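Local structure of dinoflagellate luciferase (Lingulodinium polyedrum, 1VPR) at residues A173-E178 / H200-M205; P36-D41 / H59-C64; N159-R164 / Y258-F263. The protein catalyses the oxidation of dinoflagellate luciferin by molecular oxygen with emission of blue light, this chain being the third of its three homologous, pH-regulated luciferase domains. All blocks are in the same frame, centred on the assembly; numbering follows the deposited sequence.

Contacts 1 and 3 belong to the calycin-type catalytic barrel, contact 2 to the helical bundle domain that precedes it in sequence. Contacts 1 and 2 lie with their centres about 14 Å apart and touch directly: Ile-176 CG2 of helix 172-181 meets Leu-62 CG of helix 57-65 at 3.6 Å, a helix-to-helix seam joining the helical bundle and catalytic family regions. Contact 3 is more remote, about 21 Å from contact 1 and about 30 Å from contact 2 between centres, and lies across the chain's centre from contact 2. Strand 163-169 begins in contact 3 and is followed by the helix of contact 1, tying those two along the chain. None is assigned to the luciferin site.

Contact 1: A173-E178 / H200-M205; sequences AAFIKE and HQTGGM
Ala-173 and Phe-175 meet Met-205 and Thr-202 from a helix whose backbone stays well clear of the partner loop: the nearest CA atoms are those of Ala-173 and Gly-204, 7.7 Å apart, and of Phe-175 and Thr-202, 8.6 Å apart. Segment 173-178 is regular helix, as its bond from Lys-177 N to Ala-173 O (2.8 Å) attests, whereas 200-205 leaves a short 3-10 turn at Gln-201 and stretches out through Thr-202 and Gly-203. No hydrogen bond links the two segments, and only 145 Å² is buried between them, so side-chain packing alone makes the contact. In the fold, this is the place where the chain returns from the two helices 172-181 and 187-197, inserted between barrel strands 163-169 and 206-212 as in fatty acid-binding proteins. The returning loop is tied to the start of that insertion by backbone hydrogen bonds between Gly-203 and both Gly-170 and Gln-172.

At one end, Thr-202 CG2 nestles obliquely against the Phe-175 ring, almost equally far from CD2 (3.8 Å) and CE2 (3.9 Å). The threonine places OG1 between its backbone N and carbonyl carbon (chi1 56°), and this turns the methyl to the phenylalanine while the hydroxyl engages Thr-197 O and Lys-224 NZ. At the other end, selenomethionine Met-205 bends at its second and third torsions, bringing SE within 4.0 Å of Ala-173 CB. The same alanine also touches Leu-62 of helix 57-65, which places it between the loop and the helical bundle domain.

Contact 2: P36-D41 / H59-C64; sequences PEFHED and HYLLEC
Pro-36 and Phe-38 pack against Tyr-60, and Phe-38 continues on to Leu-61, all without a hydrogen bond across the segments. The dense part is centred on the tyrosine ring. Pro-36 CB lies 3.6 Å from Tyr-60 CE2, while Phe-38 CE2 approaches the neighbouring ring carbon, Tyr-60 CD2, at 3.9 Å; both approaches are oblique to the ring. Phe-38 CZ also reaches Leu-61 CD2 at 3.7 Å. Tyr-60 CG is anti to the backbone N (chi1 174°), which swings the ring off the helix to the loop, and Cys-64 SG sits 3.4 Å above one face, toward the rim. Tyr-60 OH hydrogen-bonds to His-34 NE2 and Asn-28 ND2. With the ring cut back to an alanine, Asn-28 ND2 and His-34 NE2 are likely to lose their hydroxyl partner, and a gap to open between the helix and the Pro-36/Phe-38 pair. The loose side takes in Glu-37 as well as residues 39-41: Glu-37 and Glu-40 are exposed, and none of the four is modelled beyond CB, consistent with mobility. Such packing of an irregular loop over one flank of helix 57-65, whose Leu-62 faces helix 172-181, belongs to the helical bundle domain at the start of this third luciferase domain.

Contact 3: N159-R164 / Y258-F263; sequences NPLHGR and YRKIGF
Pro-160 with Tyr-258, and Leu-161 with Lys-260, form an apolar contact spanning one end of the calycin beta barrel, where a turn leading into strand 163-169 meets the beginning of strand 259-266. These strands are not neighbours in the sheet: 297-307, 285-294 and 271-282 lie between them, and no hydrogen bond passes directly across the segments. The bridge is therefore made by side chains, with 170 Å² buried and the nearest CA atoms, those of Pro-160 and Tyr-258, 6.7 Å apart.

The first segment presents a type I beta turn from Asn-159 to His-162, closed by His-162 N on Asn-159 O at 3.3 Å. Pro-160 and Leu-161 occupy its two corner positions, and both direct CB at the opposite segment. Gln-211 OE1 accepts from Leu-161 N and Trp-165 NE1 donates to Leu-161 O, so the turn is fixed to nearby strand residues. On the other side, Tyr-258 and Lys-260 have backbone bonds to Ala-279 and Arg-277 of strand 271-282.

Pro-160 CB and CG approach the CD2-CE2 bond of the exposed Tyr-258 obliquely, CB being 3.7 Å from CD2. Further in, the buried Lys-260 uses its aliphatic chain for the leucine and its charged end for a cation-pi contact with Trp-252. Leu-161 CD1 lies against the outside of the bent lysine chain (chi3 -61°), 3.7 Å from Lys-260 CD, with CG and CE slightly farther off, while the chain turns its end away.

Contact 1: A173-E178 / H200-M205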
loop_
_atom_site.group_PDB
_atom_site.type_symbol
_atom_site.label_atom_id
_atom_site.label_comp_id
_atom_site.label_asym_id
_atom_site.label_seq_id
_atom_site.Cartn_x
_atom_site.Cartn_y
_atom_site.Cartn_z
ATOM N N ALA A 173 3.715 12.462 -3.214
ATOM C CA ALA A 173 3.897 13.540 -4.181
ATOM C C ALA A 173 4.661 14.725 -3.576
ATOM O O ALA A 173 5.503 15.336 -4.240
ATOM C CB ALA A 173 2.552 13.978 -4.742
ATOM N N ALA A 174 4.400 15.026 -2.310
ATOM C CA ALA A 174 5.090 16.112 -1.626
ATOM C C ALA A 174 6.597 15.844 -1.604
ATOM O O ALA A 174 7.394 16.774 -1.806
ATOM C CB ALA A 174 4.548 16.265 -0.198
ATOM N N PHE A 175 6.992 14.583 -1.381
ATOM C CA PHE A 175 8.415 14.230 -1.356
ATOM C C PHE A 175 9.028 14.302 -2.749
ATOM O O PHE A 175 10.167 14.739 -2.907
ATOM C CB PHE A 175 8.618 12.833 -0.768
ATOM C CG PHE A 175 8.416 12.781 0.705
ATOM C CD1 PHE A 175 9.458 13.105 1.570
ATOM C CD2 PHE A 175 7.159 12.500 1.234
ATOM C CE1 PHE A 175 9.249 13.159 2.943
ATOM C CE2 PHE A 175 6.931 12.547 2.599
ATOM C CZ PHE A 175 7.976 12.880 3.462
ATOM N N ILE A 176 8.265 13.886 -3.757
ATOM C CA ILE A 176 8.730 13.939 -5.131
ATOM C C ILE A 176 8.924 15.396 -5.559
ATOM O O ILE A 176 9.938 15.728 -6.171
ATOM C CB ILE A 176 7.735 13.260 -6.094
ATOM C CG1 ILE A 176 7.631 11.774 -5.757
ATOM C CG2 ILE A 176 8.216 13.421 -7.543
ATOM C CD1 ILE A 176 6.652 11.008 -6.629
ATOM N N LYS A 177 7.964 16.263 -5.240
ATOM C CA LYS A 177 8.081 17.676 -5.606
ATOM C C LYS A 177 9.349 18.285 -4.977
ATOM O O LYS A 177 9.979 19.168 -5.554
ATOM C CB LYS A 177 6.838 18.440 -5.161
ATOM N N GLU A 178 9.716 17.815 -3.792
ATOM C CA GLU A 178 10.926 18.287 -3.130
ATOM C C GLU A 178 12.150 17.866 -3.936
ATOM O O GLU A 178 13.057 18.663 -4.164
ATOM C CB GLU A 178 11.014 17.710 -1.723
ATOM C CG GLU A 178 10.295 18.540 -0.706
ATOM C CD GLU A 178 10.994 19.866 -0.469
ATOM O OE1 GLU A 178 10.411 20.725 0.217
ATOM O OE2 GLU A 178 12.131 20.042 -0.961
ATOM N N HIS A 200 4.488 1.630 1.686
ATOM C CA HIS A 200 3.805 2.319 2.777
ATOM C C HIS A 200 4.592 3.289 3.618
ATOM O O HIS A 200 4.107 3.719 4.657
ATOM C CB HIS A 200 3.081 1.302 3.663
ATOM C CG HIS A 200 2.040 0.531 2.920
ATOM N ND1 HIS A 200 1.054 1.148 2.179
ATOM C CD2 HIS A 200 1.833 -0.800 2.791
ATOM C CE1 HIS A 200 0.282 0.226 1.628
ATOM N NE2 HIS A 200 0.732 -0.965 1.986
ATOM N N GLN A 201 5.800 3.633 3.174
ATOM C CA GLN A 201 6.611 4.623 3.865
ATOM C C GLN A 201 5.987 5.993 3.615
ATOM O O GLN A 201 6.141 6.906 4.433
ATOM C CB GLN A 201 8.053 4.564 3.377
ATOM C CG GLN A 201 8.803 3.416 4.037
ATOM C CD GLN A 201 10.102 3.059 3.358
ATOM O OE1 GLN A 201 11.133 2.963 4.007
ATOM N NE2 GLN A 201 10.054 2.825 2.063
ATOM N N THR A 202 5.285 6.137 2.489
ATOM C CA THR A 202 4.570 7.381 2.194
ATOM C C THR A 202 3.220 6.960 1.636
ATOM O O THR A 202 3.019 5.795 1.322
ATOM C CB THR A 202 5.277 8.275 1.133
ATOM O OG1 THR A 202 5.484 7.532 -0.076
ATOM C CG2 THR A 202 6.606 8.752 1.658
ATOM N N GLY A 203 2.287 7.897 1.495
ATOM C CA GLY A 203 1.007 7.485 0.964
ATOM C C GLY A 203 0.742 7.896 -0.474
ATOM O O GLY A 203 1.469 8.715 -1.068
ATOM N N GLY A 204 -0.295 7.290 -1.046
ATOM C CA GLY A 204 -0.716 7.671 -2.376
ATOM C C GLY A 204 -1.552 8.892 -2.025
ATOM O O GLY A 204 -1.513 9.351 -0.866
HETATM N N MSE A 205 -2.331 9.428 -2.955
HETATM C CA MSE A 205 -3.111 10.601 -2.589
HETATM C C MSE A 205 -4.473 10.218 -2.025
HETATM O O MSE A 205 -5.185 11.062 -1.469
HETATM C CB MSE A 205 -3.252 11.564 -3.784
HETATM C CG MSE A 205 -1.941 12.340 -4.154
HETATM SE SE MSE A 205 -0.604 12.746 -2.685
HETATM C CE MSE A 205 -1.323 14.398 -1.933
#

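Contact 2: P36-D41 / H59-C64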
loop_
_atom_site.group_PDB
_atom_site.type_symbol
_atom_site.label_atom_id
_atom_site.label_comp_id
_atom_site.label_asym_id
_atom_site.label_seq_id
_atom_site.Cartn_x
_atom_site.Cartn_y
_atom_site.Cartn_z
ATOM N N PRO A 36 5.428 0.557 -15.899
ATOM C CA PRO A 36 6.123 1.533 -16.746
ATOM C C PRO A 36 7.601 1.181 -16.881
ATOM O O PRO A 36 8.134 0.389 -16.093
ATOM C CB PRO A 36 5.910 2.839 -15.996
ATOM C CG PRO A 36 6.076 2.390 -14.565
ATOM C CD PRO A 36 5.332 1.047 -14.509
ATOM N N GLU A 37 8.258 1.768 -17.873
ATOM C CA GLU A 37 9.678 1.520 -18.095
ATOM C C GLU A 37 10.459 2.817 -17.853
ATOM O O GLU A 37 10.375 3.768 -18.641
ATOM C CB GLU A 37 9.907 1.014 -19.522
ATOM N N PHE A 38 11.204 2.844 -16.752
ATOM C CA PHE A 38 12.002 4.005 -16.378
ATOM C C PHE A 38 13.412 3.840 -16.906
ATOM O O PHE A 38 13.981 2.754 -16.785
ATOM C CB PHE A 38 12.078 4.138 -14.857
ATOM C CG PHE A 38 10.755 4.354 -14.200
ATOM C CD1 PHE A 38 10.195 3.367 -13.401
ATOM C CD2 PHE A 38 10.070 5.550 -14.378
ATOM C CE1 PHE A 38 8.964 3.569 -12.785
ATOM C CE2 PHE A 38 8.842 5.768 -13.773
ATOM C CZ PHE A 38 8.288 4.769 -12.970
ATOM N N HIS A 39 13.971 4.914 -17.467
ATOM C CA HIS A 39 15.332 4.890 -18.002
ATOM C C HIS A 39 16.173 3.896 -17.206
ATOM O O HIS A 39 16.111 3.863 -15.968
ATOM C CB HIS A 39 15.965 6.291 -17.927
ATOM N N GLU A 40 16.947 3.080 -17.919
ATOM C CA GLU A 40 17.794 2.078 -17.284
ATOM C C GLU A 40 18.502 2.624 -16.044
ATOM O O GLU A 40 18.568 1.954 -15.009
ATOM C CB GLU A 40 18.829 1.559 -18.294
ATOM N N ASP A 41 19.004 3.851 -16.142
ATOM C CA ASP A 41 19.740 4.472 -15.043
ATOM C C ASP A 41 18.960 4.716 -13.733
ATOM O O ASP A 41 19.377 4.272 -12.654
ATOM C CB ASP A 41 20.377 5.787 -15.538
ATOM N N HIS A 59 8.692 12.950 -12.699
ATOM C CA HIS A 59 7.618 13.747 -13.277
ATOM C C HIS A 59 6.468 12.854 -13.726
ATOM O O HIS A 59 5.303 13.265 -13.698
ATOM C CB HIS A 59 8.117 14.564 -14.466
ATOM C CG HIS A 59 8.991 15.708 -14.072
ATOM N ND1 HIS A 59 10.271 15.533 -13.591
ATOM C CD2 HIS A 59 8.741 17.036 -14.008
ATOM C CE1 HIS A 59 10.767 16.707 -13.242
ATOM N NE2 HIS A 59 9.857 17.635 -13.486
ATOM N N TYR A 60 6.794 11.636 -14.153
ATOM C CA TYR A 60 5.764 10.701 -14.588
ATOM C C TYR A 60 4.976 10.262 -13.346
ATOM O O TYR A 60 3.742 10.211 -13.353
ATOM C CB TYR A 60 6.401 9.481 -15.245
ATOM C CG TYR A 60 5.409 8.389 -15.591
ATOM C CD1 TYR A 60 4.469 8.558 -16.613
ATOM C CD2 TYR A 60 5.433 7.165 -14.906
ATOM C CE1 TYR A 60 3.578 7.527 -16.945
ATOM C CE2 TYR A 60 4.558 6.130 -15.233
ATOM C CZ TYR A 60 3.636 6.315 -16.246
ATOM O OH TYR A 60 2.769 5.290 -16.554
ATOM N N LEU A 61 5.702 9.935 -12.285
ATOM C CA LEU A 61 5.070 9.516 -11.040
ATOM C C LEU A 61 4.159 10.626 -10.503
ATOM O O LEU A 61 3.062 10.355 -10.013
ATOM C CB LEU A 61 6.135 9.155 -9.995
ATOM C CG LEU A 61 7.005 7.939 -10.299
ATOM C CD1 LEU A 61 7.866 7.646 -9.079
ATOM C CD2 LEU A 61 6.127 6.735 -10.656
ATOM N N LEU A 62 4.600 11.876 -10.596
ATOM C CA LEU A 62 3.769 12.969 -10.113
ATOM C C LEU A 62 2.445 12.985 -10.833
ATOM O O LEU A 62 1.397 13.173 -10.209
ATOM C CB LEU A 62 4.450 14.322 -10.296
ATOM C CG LEU A 62 5.338 14.795 -9.152
ATOM C CD1 LEU A 62 5.757 16.237 -9.432
ATOM C CD2 LEU A 62 4.569 14.733 -7.822
ATOM N N GLU A 63 2.471 12.784 -12.145
ATOM C CA GLU A 63 1.227 12.783 -12.879
ATOM C C GLU A 63 0.406 11.538 -12.538
ATOM O O GLU A 63 -0.816 11.600 -12.496
ATOM C CB GLU A 63 1.491 12.846 -14.377
ATOM C CG GLU A 63 0.243 13.073 -15.200
ATOM C CD GLU A 63 0.571 13.228 -16.673
ATOM O OE1 GLU A 63 0.377 12.262 -17.446
ATOM O OE2 GLU A 63 1.045 14.320 -17.045
ATOM N N CYS A 64 1.062 10.414 -12.274
ATOM C CA CYS A 64 0.307 9.212 -11.941
ATOM C C CYS A 64 -0.364 9.332 -10.590
ATOM O O CYS A 64 -1.333 8.618 -10.312
ATOM C CB CYS A 64 1.202 7.972 -11.958
ATOM S SG CYS A 64 1.665 7.420 -13.618
#

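Contact 3: N159-R164 / Y258-F263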
loop_
_atom_site.group_PDB
_atom_site.type_symbol
_atom_site.label_atom_id
_atom_site.label_comp_id
_atom_site.label_asym_id
_atom_site.label_seq_id
_atom_site.Cartn_x
_atom_site.Cartn_y
_atom_site.Cartn_z
ATOM N N ASN A 159 -17.699 -1.939 9.888
ATOM C CA ASN A 159 -16.991 -1.623 8.639
ATOM C C ASN A 159 -16.593 -0.149 8.565
ATOM O O ASN A 159 -16.907 0.555 7.595
ATOM C CB ASN A 159 -17.883 -1.973 7.452
ATOM C CG ASN A 159 -18.305 -3.411 7.462
ATOM O OD1 ASN A 159 -17.502 -4.304 7.740
ATOM N ND2 ASN A 159 -19.564 -3.657 7.150
ATOM N N PRO A 160 -15.855 0.333 9.573
ATOM C CA PRO A 160 -15.417 1.721 9.646
ATOM C C PRO A 160 -14.441 2.214 8.582
ATOM O O PRO A 160 -14.318 3.417 8.381
ATOM C CB PRO A 160 -14.841 1.813 11.062
ATOM C CG PRO A 160 -14.246 0.461 11.247
ATOM C CD PRO A 160 -15.326 -0.445 10.709
ATOM N N LEU A 161 -13.735 1.300 7.922
ATOM C CA LEU A 161 -12.772 1.659 6.886
ATOM C C LEU A 161 -13.442 1.893 5.526
ATOM O O LEU A 161 -12.854 2.526 4.637
ATOM C CB LEU A 161 -11.741 0.545 6.733
ATOM C CG LEU A 161 -11.147 0.015 8.048
ATOM C CD1 LEU A 161 -10.146 -1.100 7.754
ATOM C CD2 LEU A 161 -10.486 1.159 8.792
ATOM N N HIS A 162 -14.661 1.382 5.368
ATOM C CA HIS A 162 -15.406 1.493 4.117
ATOM C C HIS A 162 -15.609 2.961 3.707
ATOM O O HIS A 162 -16.178 3.749 4.453
ATOM C CB HIS A 162 -16.760 0.812 4.282
ATOM C CG HIS A 162 -17.448 0.485 2.996
ATOM N ND1 HIS A 162 -17.207 -0.679 2.306
ATOM C CD2 HIS A 162 -18.425 1.131 2.315
ATOM C CE1 HIS A 162 -18.007 -0.745 1.256
ATOM N NE2 HIS A 162 -18.760 0.339 1.240
ATOM N N GLY A 163 -15.136 3.320 2.518
ATOM C CA GLY A 163 -15.298 4.684 2.039
ATOM C C GLY A 163 -14.089 5.166 1.264
ATOM O O GLY A 163 -13.212 4.371 0.888
ATOM N N ARG A 164 -14.055 6.469 1.012
ATOM C CA ARG A 164 -12.953 7.092 0.304
ATOM C C ARG A 164 -12.218 8.004 1.283
ATOM O O ARG A 164 -12.835 8.816 2.010
ATOM C CB ARG A 164 -13.461 7.873 -0.924
ATOM C CG ARG A 164 -12.327 8.421 -1.782
ATOM C CD ARG A 164 -12.845 8.807 -3.163
ATOM N NE ARG A 164 -13.849 9.863 -3.051
ATOM C CZ ARG A 164 -13.560 11.163 -2.972
ATOM N NH1 ARG A 164 -12.301 11.584 -3.007
ATOM N NH2 ARG A 164 -14.536 12.039 -2.808
ATOM N N TYR A 258 -11.500 -0.634 15.244
ATOM C CA TYR A 258 -10.994 0.519 14.517
ATOM C C TYR A 258 -9.530 0.554 14.165
ATOM O O TYR A 258 -9.015 1.610 13.808
ATOM C CB TYR A 258 -11.343 1.788 15.284
ATOM C CG TYR A 258 -12.830 1.952 15.520
ATOM C CD1 TYR A 258 -13.407 1.598 16.743
ATOM C CD2 TYR A 258 -13.668 2.425 14.509
ATOM C CE1 TYR A 258 -14.796 1.712 16.957
ATOM C CE2 TYR A 258 -15.058 2.544 14.714
ATOM C CZ TYR A 258 -15.611 2.182 15.942
ATOM O OH TYR A 258 -16.970 2.295 16.146
ATOM N N ARG A 259 -8.851 -0.580 14.262
ATOM C CA ARG A 259 -7.437 -0.616 13.942
ATOM C C ARG A 259 -6.998 -1.872 13.215
ATOM O O ARG A 259 -7.428 -2.971 13.535
ATOM C CB ARG A 259 -6.579 -0.468 15.234
ATOM C CG ARG A 259 -5.086 -0.505 14.929
ATOM C CD ARG A 259 -4.196 -0.086 16.101
ATOM N NE ARG A 259 -4.390 -0.945 17.259
ATOM C CZ ARG A 259 -3.487 -1.087 18.222
ATOM N NH1 ARG A 259 -2.334 -0.430 18.148
ATOM N NH2 ARG A 259 -3.748 -1.864 19.265
ATOM N N LYS A 260 -6.141 -1.708 12.221
ATOM C CA LYS A 260 -5.578 -2.858 11.522
ATOM C C LYS A 260 -4.107 -2.885 11.895
ATOM O O LYS A 260 -3.474 -1.828 12.057
ATOM C CB LYS A 260 -5.648 -2.709 9.996
ATOM C CG LYS A 260 -7.035 -2.680 9.402
ATOM C CD LYS A 260 -6.885 -2.779 7.876
ATOM C CE LYS A 260 -6.073 -1.586 7.314
ATOM N NZ LYS A 260 -5.978 -1.672 5.842
ATOM N N ILE A 261 -3.560 -4.079 12.039
ATOM C CA ILE A 261 -2.136 -4.246 12.362
ATOM C C ILE A 261 -1.569 -5.260 11.378
ATOM O O ILE A 261 -2.147 -6.327 11.154
ATOM C CB ILE A 261 -1.922 -4.761 13.805
ATOM C CG1 ILE A 261 -2.497 -3.752 14.796
ATOM C CG2 ILE A 261 -0.414 -4.947 14.070
ATOM C CD1 ILE A 261 -2.431 -4.209 16.245
ATOM N N GLY A 262 -0.431 -4.940 10.783
ATOM C CA GLY A 262 0.127 -5.856 9.798
ATOM C C GLY A 262 1.609 -5.683 9.594
ATOM O O GLY A 262 2.296 -5.017 10.376
ATOM N N PHE A 263 2.119 -6.281 8.542
ATOM C CA PHE A 263 3.539 -6.173 8.258
ATOM C C PHE A 263 3.706 -6.500 6.794
ATOM O O PHE A 263 2.827 -7.141 6.200
ATOM C CB PHE A 263 4.328 -7.199 9.078
ATOM C CG PHE A 263 3.980 -8.605 8.753
ATOM C CD1 PHE A 263 2.849 -9.209 9.320
ATOM C CD2 PHE A 263 4.751 -9.330 7.846
ATOM C CE1 PHE A 263 2.502 -10.509 8.986
ATOM C CE2 PHE A 263 4.402 -10.639 7.501
ATOM C CZ PHE A 263 3.295 -11.223 8.065
#